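Local structure of catalase (Bacillus pumilus, 4QOM) at the interface of chains A and B and the interface of chains A and C. The protein catalyses the dismutation of hydrogen peroxide to water and molecular oxygen, working as a haem-dependent catalase. Sequence-based numbering; all coordinates share one arbitrary frame. Chains: chain A/B/C, Catalase.

Contact 1: the interface of chains A and B. Residues chain A 26, 31-34; chain B 26, 31-33.
A:Phe33 and B:Phe33 meet as the central residues of a short antiparallel beta bridge, in the loops that lead to helix 37-46 in each subunit. The bridge belongs to a two-fold interface of the catalase assembly, a homotetramer as is usual in the family. CB of A:Phe33 passes 4.0 Å from the carbonyl O of B:Ser32, and with CG anti to the carbonyl carbon (chi1 -76°) the ring runs out along the partner chain. CD1 of A:Phe33 has that same B:Ser32 O at its edge, in the ring plane, 3.4 Å away. CE1 of A:Phe33 has CE1 of B:Phe33 over one face of the ring (3.4 Å) and CG of B:Pro31 over the other. CZ finishes beside CE1 and CZ of B:Phe33; the two rings lie nearly face to face but shifted, overlapping at their CE1 and CZ atoms. B:Phe33 repeats the pattern, its CD1 edge against the carbonyl O of A:Ser32. The B:Ser32 oxygen has a second role: it accepts a hydrogen bond from the backbone N of A:Leu34 (3.0 Å). CG of A:Pro31 lies 3.6 Å from CE1 of B:Phe33.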
ATOM      1  N   ALA A  26      -0.761 -26.679  22.895  1.00 19.44           N
ATOM      2  CA  ALA A  26      -0.174 -27.853  23.491  1.00 21.02           C
ATOM      3  C   ALA A  26      -0.898 -28.274  24.758  1.00 22.80           C
ATOM      4  O   ALA A  26      -0.558 -27.848  25.867  1.00 23.90           O
ATOM      5  CB  ALA A  26       1.309 -27.629  23.734  1.00 21.71           C
ATOM      6  N   PRO A  31       0.931 -23.359  25.301  1.00 21.23           N
ATOM      7  CA  PRO A  31       1.095 -22.313  24.326  1.00 20.42           C
ATOM      8  C   PRO A  31       0.515 -22.724  22.963  1.00 20.59           C
ATOM      9  O   PRO A  31       0.250 -23.893  22.727  1.00 19.08           O
ATOM     10  CB  PRO A  31       2.618 -22.132  24.276  1.00 21.84           C
ATOM     11  CG  PRO A  31       3.177 -23.393  24.755  1.00 23.66           C
ATOM     12  CD  PRO A  31       2.221 -23.856  25.792  1.00 22.20           C
ATOM     13  N   SER A  32       0.341 -21.703  22.099  1.00 18.15           N
ATOM     14  CA  SER A  32      -0.379 -21.817  20.838  1.00 17.75           C
ATOM     15  C   SER A  32       0.573 -22.232  19.682  1.00 15.64           C
ATOM     16  O   SER A  32       1.734 -21.867  19.637  1.00 16.29           O
ATOM     17  CB  SER A  32      -1.043 -20.469  20.478  1.00 20.53           C
ATOM     18  OG  SER A  32      -2.069 -20.184  21.452  1.00 23.52           O
ATOM     19  N   PHE A  33       0.071 -23.114  18.832  1.00 15.41           N
ATOM     20  CA  PHE A  33       0.774 -23.575  17.694  1.00 16.14           C
ATOM     21  C   PHE A  33       0.645 -22.626  16.484  1.00 17.11           C
ATOM     22  O   PHE A  33      -0.404 -21.992  16.253  1.00 18.31           O
ATOM     23  CB  PHE A  33       0.303 -24.948  17.329  1.00 16.77           C
ATOM     24  CG  PHE A  33       0.869 -25.988  18.253  1.00 17.12           C
ATOM     25  CD1 PHE A  33       2.225 -26.237  18.289  1.00 18.33           C
ATOM     26  CD2 PHE A  33       0.026 -26.692  19.143  1.00 17.83           C
ATOM     27  CE1 PHE A  33       2.764 -27.162  19.148  1.00 18.65           C
ATOM     28  CE2 PHE A  33       0.574 -27.623  20.011  1.00 18.16           C
ATOM     29  CZ  PHE A  33       1.931 -27.832  20.014  1.00 18.02           C
ATOM     30  N   LEU A  34       1.722 -22.583  15.723  1.00 16.59           N
ATOM     31  CA  LEU A  34       1.745 -21.866  14.448  1.00 17.10           C
ATOM     32  C   LEU A  34       0.787 -22.445  13.393  1.00 17.80           C
ATOM     33  O   LEU A  34       0.146 -21.697  12.619  1.00 19.18           O
ATOM     34  CB  LEU A  34       3.177 -21.826  13.908  1.00 17.42           C
ATOM     35  CG  LEU A  34       3.428 -20.907  12.675  1.00 18.41           C
ATOM     36  CD1 LEU A  34       3.075 -19.508  12.998  1.00 18.74           C
ATOM     37  CD2 LEU A  34       4.892 -20.980  12.193  1.00 19.77           C
TER
ATOM     38  N   ALA B  26       7.719 -27.957  19.753  1.00 18.23           N
ATOM     39  CA  ALA B  26       7.412 -28.927  20.809  1.00 19.44           C
ATOM     40  C   ALA B  26       8.349 -30.160  20.843  1.00 21.74           C
ATOM     41  O   ALA B  26       8.109 -31.165  20.204  1.00 22.18           O
ATOM     42  CB  ALA B  26       5.966 -29.358  20.708  1.00 19.45           C
ATOM     43  N   PRO B  31       5.904 -29.940  16.228  1.00 18.55           N
ATOM     44  CA  PRO B  31       5.455 -28.769  15.482  1.00 17.51           C
ATOM     45  C   PRO B  31       5.814 -27.467  16.127  1.00 18.35           C
ATOM     46  O   PRO B  31       6.325 -27.417  17.229  1.00 18.04           O
ATOM     47  CB  PRO B  31       3.947 -28.914  15.466  1.00 18.57           C
ATOM     48  CG  PRO B  31       3.637 -29.747  16.645  1.00 18.14           C
ATOM     49  CD  PRO B  31       4.779 -30.716  16.706  1.00 18.89           C
ATOM     50  N   SER B  32       5.703 -26.375  15.323  1.00 16.08           N
ATOM     51  CA  SER B  32       6.264 -25.044  15.685  1.00 16.59           C
ATOM     52  C   SER B  32       5.294 -24.193  16.472  1.00 14.99           C
ATOM     53  O   SER B  32       4.103 -24.249  16.263  1.00 16.53           O
ATOM     54  CB  SER B  32       6.683 -24.295  14.392  1.00 18.99           C
ATOM     55  OG  SER B  32       7.763 -24.922  13.761  1.00 21.26           O
ATOM     56  N   PHE B  33       5.808 -23.411  17.378  1.00 14.66           N
ATOM     57  CA  PHE B  33       5.031 -22.531  18.237  1.00 14.35           C
ATOM     58  C   PHE B  33       4.914 -21.128  17.619  1.00 15.66           C
ATOM     59  O   PHE B  33       5.835 -20.653  16.986  1.00 15.63           O
ATOM     60  CB  PHE B  33       5.738 -22.412  19.608  1.00 15.79           C
ATOM     61  CG  PHE B  33       5.485 -23.614  20.469  1.00 16.23           C
ATOM     62  CD1 PHE B  33       4.181 -23.924  20.854  1.00 16.40           C
ATOM     63  CD2 PHE B  33       6.479 -24.497  20.776  1.00 16.46           C
ATOM     64  CE1 PHE B  33       3.848 -25.037  21.567  1.00 17.51           C
ATOM     65  CE2 PHE B  33       6.162 -25.643  21.532  1.00 17.77           C
ATOM     66  CZ  PHE B  33       4.860 -25.928  21.933  1.00 16.41           C
TER

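Contact 2: the interface of chains A and C. Residues chain A 101-104; chain C 101-104.
The pyrrolidine ring of A:Pro101 turns one face to C:Gly103, whose CA sits over it at nearly equal distances from CB, CG and CD, 4.0 Å in the case of CB. C:Pro101 returns the contact: A:Gly103 CA lies over a face of its ring, 3.9 Å from CD, while the carbonyl O of A:Lys102 stands over CB on the same face, 3.4 Å away. The absence of side chains on the two glycines probably allows each proline to come close to the opposing backbone. Residues 101-104 form a tight turn in both chains, but the turns differ in the peptide that joins 102 to 103. In chain A it has the type II form, with A:Lys102 psi at 143°; in chain C the form is type I, with C:Lys102 psi at -39°. This flip breaks the local symmetry and pairs an oxygen with an N-H: A:Lys102 O accepts from C:Gly103 N at 2.8 Å. Each turn is tied from within by its serine. The hydroxyl OG of A:Ser104 donates to A:Pro101 O in the carbonyl plane (2.6 Å), OG being placed between backbone N and carbonyl carbon by chi1 of 61°, and C:Ser104 does the same. The CB atoms of A:Lys102 and C:Pro101 also touch. The turns lie in the loop between strands 88-96 and 113-120, where two copies meet about the A-C two-fold of the assembly.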
ATOM      1  N   PRO A 101     -11.489  14.078  12.558  1.00 17.60           N
ATOM      2  CA  PRO A 101     -11.463  12.742  11.952  1.00 18.58           C
ATOM      3  C   PRO A 101     -12.764  11.961  12.011  1.00 18.97           C
ATOM      4  O   PRO A 101     -13.790  12.458  12.513  1.00 19.57           O
ATOM      5  CB  PRO A 101     -10.368  12.013  12.775  1.00 18.46           C
ATOM      6  CG  PRO A 101      -9.521  13.131  13.365  1.00 18.10           C
ATOM      7  CD  PRO A 101     -10.501  14.207  13.641  1.00 18.43           C
ATOM      8  N   LYS A 102     -12.694  10.687  11.589  0.50 19.50           N
ATOM      9  CA  LYS A 102     -13.755   9.743  11.809  0.50 20.66           C
ATOM     10  C   LYS A 102     -13.998   9.692  13.310  0.50 19.77           C
ATOM     11  O   LYS A 102     -13.069   9.752  14.114  0.50 19.66           O
ATOM     12  CB  LYS A 102     -13.369   8.357  11.256  0.50 22.62           C
ATOM     13  CG  LYS A 102     -13.555   8.227   9.750  0.50 23.83           C
ATOM     14  CD  LYS A 102     -13.026   6.860   9.294  0.50 26.34           C
ATOM     15  CE  LYS A 102     -13.872   5.691   9.803  0.50 27.10           C
ATOM     16  NZ  LYS A 102     -15.193   5.619   9.121  0.50 28.97           N
ATOM     17  N   GLY A 103     -15.256   9.560  13.701  0.50 19.65           N
ATOM     18  CA  GLY A 103     -15.551   9.350  15.075  0.50 19.92           C
ATOM     19  C   GLY A 103     -15.815  10.691  15.718  0.50 19.54           C
ATOM     20  O   GLY A 103     -16.328  10.704  16.803  0.50 19.92           O
ATOM     21  N   SER A 104     -15.479  11.806  15.050  1.00 18.83           N
ATOM     22  CA  SER A 104     -15.652  13.135  15.703  1.00 18.89           C
ATOM     23  C   SER A 104     -17.107  13.540  15.757  1.00 17.47           C
ATOM     24  O   SER A 104     -17.943  13.070  14.982  1.00 18.31           O
ATOM     25  CB  SER A 104     -14.793  14.212  15.013  1.00 18.68           C
ATOM     26  OG  SER A 104     -15.164  14.385  13.640  1.00 19.57           O
TER
ATOM     27  N   PRO C 101     -13.415   5.581  16.603  1.00 17.65           N
ATOM     28  CA  PRO C 101     -12.281   5.981  15.753  1.00 18.33           C
ATOM     29  C   PRO C 101     -11.501   7.139  16.304  1.00 17.71           C
ATOM     30  O   PRO C 101     -11.794   7.670  17.399  1.00 18.95           O
ATOM     31  CB  PRO C 101     -12.946   6.318  14.414  1.00 18.77           C
ATOM     32  CG  PRO C 101     -14.227   5.542  14.459  1.00 19.35           C
ATOM     33  CD  PRO C 101     -14.689   5.598  15.848  1.00 19.16           C
ATOM     34  N   LYS C 102     -10.464   7.502  15.584  0.50 18.25           N
ATOM     35  CA  LYS C 102      -9.511   8.526  16.008  0.50 18.85           C
ATOM     36  C   LYS C 102     -10.060   9.791  16.611  0.50 17.09           C
ATOM     37  O   LYS C 102      -9.387  10.367  17.470  0.50 15.76           O
ATOM     38  CB  LYS C 102      -8.688   8.974  14.802  0.50 20.93           C
ATOM     39  CG  LYS C 102      -7.400   8.290  14.836  0.50 23.59           C
ATOM     40  CD  LYS C 102      -6.564   8.573  13.600  0.50 24.10           C
ATOM     41  CE  LYS C 102      -6.053   9.992  13.580  0.50 25.33           C
ATOM     42  NZ  LYS C 102      -5.054  10.345  14.634  0.50 25.73           N
ATOM     43  N   GLY C 103     -11.184  10.319  16.093  0.50 16.53           N
ATOM     44  CA  GLY C 103     -11.643  11.659  16.528  0.50 17.16           C
ATOM     45  C   GLY C 103     -12.745  11.637  17.560  0.50 17.73           C
ATOM     46  O   GLY C 103     -13.383  12.644  17.887  0.50 17.16           O
ATOM     47  N   SER C 104     -12.946  10.452  18.096  1.00 18.30           N
ATOM     48  CA  SER C 104     -14.054  10.148  18.993  1.00 19.18           C
ATOM     49  C   SER C 104     -13.828  10.701  20.414  1.00 17.61           C
ATOM     50  O   SER C 104     -12.713  10.993  20.827  1.00 19.12           O
ATOM     51  CB  SER C 104     -14.330   8.679  19.044  1.00 19.28           C
ATOM     52  OG  SER C 104     -13.241   7.951  19.533  1.00 19.46           O
TER

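Contact 3: the interface of chains A and C. Residues chain A 141, 412-415; chain C 19, 22-24.
A:Arg413 sets off with CG anti to its carbonyl carbon (chi1 -66°) and stays extended to NE, which carries the guanidinium along chain C to C:Asn22. There NH2 of A:Arg413 donates a 2.9 Å hydrogen bond to a lone pair of C:Asn22 O in the carbonyl plane, and the oxygen lies at the guanidinium edge, 4° out of plane. CB of C:Arg24 sits 4.1 Å above the centre of one guanidinium face, the two guanidinium groups being nearly parallel but displaced, not stacked. CG of C:Asn22 lies anti to the carbonyl carbon (chi1 -56°), which turns the amide towards C:Asp19; ND2 donates to the syn lone pair of its OD2 at 2.9 Å, within the amide plane. The backbone N of C:Asn22 adds a bond to OD1, arriving from above the carboxylate plane; together they probably hold the turn and the amide, which lies along the backbone of A:Gln414 and A:Lys415. The carboxylate passes alongside A:Arg413 without a salt bridge, OD2 of C:Asp19 being 3.4 Å from CB of A:Arg413; its charge may still steady the arginine. Water 1 joins the chains, 2.7 Å from O of C:Ser23 and hydrogen-bonded to N and O of A:Gln414. A:Leu141 packs its CD2 methyl by the backbone of C:Asn22. The N-terminal arm of chain C, just before its first strand, lies across the segment that follows strand 411-412 of chain A, with 3-10 helix 140-142 alongside.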
ATOM      1  N   LEU A 141      -3.831  26.025  -4.779  1.00 17.34           N
ATOM      2  CA  LEU A 141      -2.509  26.082  -4.218  1.00 17.50           C
ATOM      3  C   LEU A 141      -2.515  26.375  -2.703  1.00 18.24           C
ATOM      4  O   LEU A 141      -1.664  25.846  -1.978  1.00 18.44           O
ATOM      5  CB  LEU A 141      -1.623  27.095  -4.950  1.00 17.81           C
ATOM      6  CG  LEU A 141      -0.154  27.038  -4.580  1.00 18.44           C
ATOM      7  CD1 LEU A 141       0.461  25.726  -4.925  1.00 19.71           C
ATOM      8  CD2 LEU A 141       0.564  28.138  -5.378  1.00 19.14           C
ATOM      9  N   VAL A 412       0.949  32.407 -16.529  1.00 22.40           N
ATOM     10  CA  VAL A 412       1.224  33.276 -15.419  0.50 22.70           C
ATOM     11  C   VAL A 412       0.802  32.688 -14.062  1.00 21.98           C
ATOM     12  O   VAL A 412      -0.083  31.842 -13.984  1.00 21.07           O
ATOM     13  CB  VAL A 412       0.431  34.571 -15.614  0.50 23.72           C
ATOM     14  CG1 VAL A 412       0.895  35.592 -14.611  0.50 24.89           C
ATOM     15  CG2 VAL A 412       0.540  35.097 -17.049  0.50 25.82           C
ATOM     16  N   ARG A 413       1.415  33.197 -12.989  1.00 21.49           N
ATOM     17  CA  ARG A 413       0.931  33.030 -11.663  1.00 23.09           C
ATOM     18  C   ARG A 413       0.567  34.452 -11.167  1.00 25.33           C
ATOM     19  O   ARG A 413       1.436  35.227 -10.733  1.00 26.17           O
ATOM     20  CB  ARG A 413       2.029  32.421 -10.795  1.00 22.73           C
ATOM     21  CG  ARG A 413       2.393  31.022 -11.208  1.00 24.79           C
ATOM     22  CD  ARG A 413       3.357  30.508 -10.153  1.00 25.44           C
ATOM     23  NE  ARG A 413       3.958  29.235 -10.480  1.00 28.38           N
ATOM     24  CZ  ARG A 413       3.480  28.064 -10.139  1.00 29.88           C
ATOM     25  NH1 ARG A 413       4.228  26.979 -10.468  1.00 27.01           N
ATOM     26  NH2 ARG A 413       2.322  27.951  -9.446  1.00 30.29           N
ATOM     27  N   GLN A 414      -0.729  34.707 -11.148  1.00 25.17           N
ATOM     28  CA  GLN A 414      -1.229  36.022 -10.792  1.00 29.90           C
ATOM     29  C   GLN A 414      -2.671  35.964 -10.300  1.00 28.00           C
ATOM     30  O   GLN A 414      -3.493  35.285 -10.896  1.00 26.32           O
ATOM     31  CB  GLN A 414      -1.148  36.860 -12.061  1.00 32.89           C
ATOM     32  CG  GLN A 414      -1.388  38.347 -11.946  1.00 38.78           C
ATOM     33  CD  GLN A 414      -1.393  38.949 -13.338  1.00 41.75           C
ATOM     34  OE1 GLN A 414      -0.707  38.447 -14.246  1.00 45.18           O
ATOM     35  NE2 GLN A 414      -2.213  39.976 -13.548  1.00 48.26           N
ATOM     36  N   LYS A 415      -2.972  36.745  -9.279  1.00 24.97           N
ATOM     37  CA  LYS A 415      -4.290  36.777  -8.730  1.00 25.52           C
ATOM     38  C   LYS A 415      -5.260  37.264  -9.765  1.00 25.01           C
ATOM     39  O   LYS A 415      -4.925  38.128 -10.601  1.00 23.37           O
ATOM     40  CB  LYS A 415      -4.341  37.702  -7.512  1.00 28.13           C
ATOM     41  CG  LYS A 415      -5.655  37.650  -6.752  1.00 32.05           C
ATOM     42  CD  LYS A 415      -5.733  38.775  -5.733  1.00 36.24           C
ATOM     43  CE  LYS A 415      -4.750  38.588  -4.599  1.00 38.85           C
ATOM     44  NZ  LYS A 415      -5.111  39.612  -3.585  1.00 44.63           N
TER
ATOM     45  N   ASP C  19       6.391  31.523  -5.769  1.00 22.71           N
ATOM     46  CA  ASP C  19       5.002  31.959  -5.565  1.00 22.89           C
ATOM     47  C   ASP C  19       4.250  30.810  -4.958  1.00 22.66           C
ATOM     48  O   ASP C  19       3.992  29.789  -5.624  1.00 21.83           O
ATOM     49  CB  ASP C  19       4.332  32.393  -6.915  1.00 23.27           C
ATOM     50  CG  ASP C  19       2.940  33.092  -6.731  1.00 25.40           C
ATOM     51  OD1 ASP C  19       2.288  32.927  -5.653  1.00 24.73           O
ATOM     52  OD2 ASP C  19       2.508  33.808  -7.677  1.00 23.06           O
ATOM     53  N   ASN C  22      -0.372  31.514  -6.062  1.00 20.80           N
ATOM     54  CA  ASN C  22      -1.100  31.383  -7.299  1.00 19.43           C
ATOM     55  C   ASN C  22      -0.702  30.168  -8.052  1.00 18.60           C
ATOM     56  O   ASN C  22       0.505  29.969  -8.309  1.00 19.84           O
ATOM     57  CB  ASN C  22      -0.877  32.650  -8.182  1.00 19.86           C
ATOM     58  CG  ASN C  22      -1.246  33.927  -7.473  1.00 21.59           C
ATOM     59  OD1 ASN C  22      -2.405  34.139  -7.093  1.00 21.86           O
ATOM     60  ND2 ASN C  22      -0.225  34.676  -7.094  1.00 23.89           N
ATOM     61  N   SER C  23      -1.710  29.438  -8.493  1.00 18.16           N
ATOM     62  CA  SER C  23      -1.568  28.385  -9.512  1.00 20.53           C
ATOM     63  C   SER C  23      -1.091  28.985 -10.835  1.00 19.34           C
ATOM     64  O   SER C  23      -1.285  30.203 -11.114  1.00 20.90           O
ATOM     65  CB  SER C  23      -2.872  27.633  -9.702  1.00 19.86           C
ATOM     66  OG  SER C  23      -3.149  26.845  -8.570  1.00 22.10           O
ATOM     67  N   ARG C  24      -0.505  28.153 -11.720  1.00 20.93           N
ATOM     68  CA  ARG C  24      -0.089  28.638 -13.038  1.00 22.39           C
ATOM     69  C   ARG C  24      -1.230  28.477 -14.056  1.00 21.33           C
ATOM     70  O   ARG C  24      -1.766  27.367 -14.244  1.00 20.46           O
ATOM     71  CB  ARG C  24       1.134  27.852 -13.475  1.00 22.37           C
ATOM     72  CG  ARG C  24       1.926  28.494 -14.536  1.00 24.08           C
ATOM     73  CD  ARG C  24       3.139  27.624 -14.750  1.00 26.10           C
ATOM     74  NE  ARG C  24       4.134  28.357 -15.458  1.00 26.36           N
ATOM     75  CZ  ARG C  24       5.158  27.823 -16.084  1.00 26.27           C
ATOM     76  NH1 ARG C  24       5.283  26.512 -16.153  1.00 25.71           N
ATOM     77  NH2 ARG C  24       5.999  28.646 -16.745  1.00 25.85           N
TER
HETATM   78  O   HOH W   1      -2.644  32.421 -11.892  1.00 24.35           O

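Contact 4: the interface of chains A and C. Residues chain A 42-43, 46, 49; chain C 140, 143-144, 147-148.
The imidazole NE2 of C:His148 donates a 2.6 Å hydrogen bond to the carboxylate OE1 of A:Glu49, the two side chains reaching towards each other, A:Glu49 extended, as a polar link between two subunits of this haem catalase. OE1 uses its syn lone pair and sits at the ring edge, in the imidazole plane, while the carboxylate is turned 44° from the ring. Within chain C, O of C:Pro144 lies over the rim of one imidazole face. Beside this bond A:Phe46, at the end of helix 37-46, packs against helix 143-150. Its CG stands anti to the backbone N (chi1 173°), turning the ring towards chain C. The CD2-CE2 edge of C:Phe143 meets A:Phe46 at its CE2-CZ rim in an offset edge-to-face contact, planes 84° apart, with the two CE2 atoms 3.5 Å from each other. Over the CB end of one face, on the C:Phe143 side, lies C:Pro144, its CG 3.8 Å from CB of A:Phe46. C:Val147 fills in at the ring edge, CG1 lying in plane 3.7 Å from CE1 of A:Phe46. One turn back along the helix, the CD2 methyl of A:Leu43 touches C:Pro144 CG (3.9 Å) and the carbonyl O of C:Ala140.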
ATOM      1  N   LYS A  42      -8.017 -15.325  10.309  1.00 13.45           N
ATOM      2  CA  LYS A  42      -9.025 -14.503  10.915  1.00 13.47           C
ATOM      3  C   LYS A  42      -8.402 -13.281  11.592  1.00 13.19           C
ATOM      4  O   LYS A  42      -8.851 -12.157  11.374  1.00 13.10           O
ATOM      5  CB  LYS A  42      -9.810 -15.321  11.949  1.00 15.18           C
ATOM      6  CG  LYS A  42     -11.003 -14.637  12.541  1.00 16.17           C
ATOM      7  CD  LYS A  42     -11.589 -15.550  13.649  1.00 16.03           C
ATOM      8  CE  LYS A  42     -12.796 -15.031  14.338  1.00 15.60           C
ATOM      9  NZ  LYS A  42     -13.322 -16.002  15.349  1.00 16.81           N
ATOM     10  N   LEU A  43      -7.325 -13.474  12.306  1.00 12.89           N
ATOM     11  CA  LEU A  43      -6.618 -12.335  12.943  1.00 13.65           C
ATOM     12  C   LEU A  43      -5.924 -11.449  11.914  1.00 13.37           C
ATOM     13  O   LEU A  43      -6.015 -10.170  11.961  1.00 12.97           O
ATOM     14  CB  LEU A  43      -5.558 -12.816  13.867  1.00 14.95           C
ATOM     15  CG  LEU A  43      -6.032 -13.351  15.269  1.00 16.79           C
ATOM     16  CD1 LEU A  43      -4.809 -13.815  16.067  1.00 17.88           C
ATOM     17  CD2 LEU A  43      -6.889 -12.364  16.056  1.00 17.98           C
ATOM     18  N   PHE A  46      -8.627  -9.313  10.296  1.00 12.21           N
ATOM     19  CA  PHE A  46      -8.958  -8.333  11.326  1.00 12.51           C
ATOM     20  C   PHE A  46      -7.891  -7.203  11.427  1.00 12.39           C
ATOM     21  O   PHE A  46      -8.231  -5.971  11.346  1.00 11.64           O
ATOM     22  CB  PHE A  46      -9.207  -9.024  12.673  1.00 13.32           C
ATOM     23  CG  PHE A  46      -9.374  -8.056  13.792  1.00 14.31           C
ATOM     24  CD1 PHE A  46     -10.585  -7.458  13.990  1.00 14.23           C
ATOM     25  CD2 PHE A  46      -8.323  -7.703  14.595  1.00 15.10           C
ATOM     26  CE1 PHE A  46     -10.761  -6.621  15.057  1.00 15.25           C
ATOM     27  CE2 PHE A  46      -8.469  -6.811  15.672  1.00 15.09           C
ATOM     28  CZ  PHE A  46      -9.683  -6.232  15.840  1.00 15.60           C
ATOM     29  N   GLU A  49      -8.401  -4.507   8.534  1.00 12.93           N
ATOM     30  CA  GLU A  49      -9.698  -3.909   8.199  1.00 13.39           C
ATOM     31  C   GLU A  49      -9.668  -2.460   7.775  1.00 14.11           C
ATOM     32  O   GLU A  49     -10.496  -2.068   6.979  1.00 14.97           O
ATOM     33  CB  GLU A  49     -10.678  -4.073   9.328  1.00 14.39           C
ATOM     34  CG  GLU A  49     -11.099  -5.486   9.577  1.00 14.97           C
ATOM     35  CD  GLU A  49     -12.151  -5.653  10.630  1.00 16.14           C
ATOM     36  OE1 GLU A  49     -12.430  -6.858  11.007  1.00 15.79           O
ATOM     37  OE2 GLU A  49     -12.712  -4.674  11.155  1.00 17.14           O
TER
ATOM     38  N   ALA C 140      -7.526 -15.624  21.953  1.00 16.27           N
ATOM     39  CA  ALA C 140      -7.468 -14.574  20.877  1.00 16.92           C
ATOM     40  C   ALA C 140      -8.326 -14.893  19.674  1.00 16.20           C
ATOM     41  O   ALA C 140      -8.661 -13.974  18.877  1.00 17.12           O
ATOM     42  CB  ALA C 140      -6.009 -14.438  20.451  1.00 20.12           C
ATOM     43  N   PHE C 143     -11.169 -12.606  19.497  1.00 14.98           N
ATOM     44  CA  PHE C 143     -10.982 -11.163  19.574  1.00 16.01           C
ATOM     45  C   PHE C 143     -11.720 -10.414  18.439  1.00 15.58           C
ATOM     46  O   PHE C 143     -12.392  -9.444  18.713  1.00 15.97           O
ATOM     47  CB  PHE C 143      -9.530 -10.781  19.622  1.00 16.56           C
ATOM     48  CG  PHE C 143      -9.276  -9.350  19.896  1.00 17.48           C
ATOM     49  CD1 PHE C 143      -9.455  -8.843  21.193  1.00 17.01           C
ATOM     50  CD2 PHE C 143      -8.787  -8.516  18.898  1.00 17.00           C
ATOM     51  CE1 PHE C 143      -9.224  -7.506  21.462  1.00 17.83           C
ATOM     52  CE2 PHE C 143      -8.518  -7.235  19.178  1.00 16.25           C
ATOM     53  CZ  PHE C 143      -8.740  -6.723  20.424  1.00 16.08           C
ATOM     54  N   PRO C 144     -11.624 -10.886  17.183  1.00 15.12           N
ATOM     55  CA  PRO C 144     -12.367 -10.156  16.139  1.00 15.66           C
ATOM     56  C   PRO C 144     -13.887 -10.176  16.369  1.00 16.16           C
ATOM     57  O   PRO C 144     -14.572  -9.191  16.095  1.00 15.84           O
ATOM     58  CB  PRO C 144     -11.956 -10.866  14.859  1.00 15.55           C
ATOM     59  CG  PRO C 144     -10.586 -11.448  15.188  1.00 15.21           C
ATOM     60  CD  PRO C 144     -10.768 -11.941  16.593  1.00 15.01           C
ATOM     61  N   VAL C 147     -14.612  -7.618  19.347  1.00 14.86           N
ATOM     62  CA  VAL C 147     -14.463  -6.294  18.815  1.00 14.65           C
ATOM     63  C   VAL C 147     -15.607  -5.933  17.873  1.00 15.16           C
ATOM     64  O   VAL C 147     -16.148  -4.820  17.920  1.00 16.31           O
ATOM     65  CB  VAL C 147     -13.091  -6.064  18.115  1.00 14.36           C
ATOM     66  CG1 VAL C 147     -13.028  -4.728  17.360  1.00 14.08           C
ATOM     67  CG2 VAL C 147     -11.990  -6.128  19.173  1.00 14.30           C
ATOM     68  N   HIS C 148     -15.937  -6.821  16.924  1.00 14.26           N
ATOM     69  CA  HIS C 148     -16.992  -6.523  16.023  1.00 14.43           C
ATOM     70  C   HIS C 148     -18.316  -6.287  16.759  1.00 14.34           C
ATOM     71  O   HIS C 148     -19.125  -5.496  16.315  1.00 14.92           O
ATOM     72  CB  HIS C 148     -17.189  -7.656  15.001  1.00 13.98           C
ATOM     73  CG  HIS C 148     -16.148  -7.715  13.931  1.00 14.03           C
ATOM     74  ND1 HIS C 148     -16.234  -8.626  12.902  1.00 14.87           N
ATOM     75  CD2 HIS C 148     -15.005  -7.037  13.728  1.00 14.97           C
ATOM     76  CE1 HIS C 148     -15.188  -8.500  12.099  1.00 14.27           C
ATOM     77  NE2 HIS C 148     -14.445  -7.527  12.552  1.00 15.45           N
TER

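Contact 1 joins chains A and B, whereas contacts 2, 3 and 4 are patches of the A-C interface, so chain A meets two neighbours through adjoining N-terminal segments as well as distant patches. Between C-alpha centres, contact 4 is about 21 Å from contact 1 and 20 Å from contact 2; contact 3 lies about 63 Å from contact 1. Loop 27-36 of contact 1 runs directly into helix 37-46 of contact 4, coupling the two interfaces in sequence. The 3-10 helix 140-142 serves contact 3 from chain A and contact 4 from chain C. N-terminal segments take part in contacts 1, 3 and 4, which suggests that the arms help tie the tetramer together.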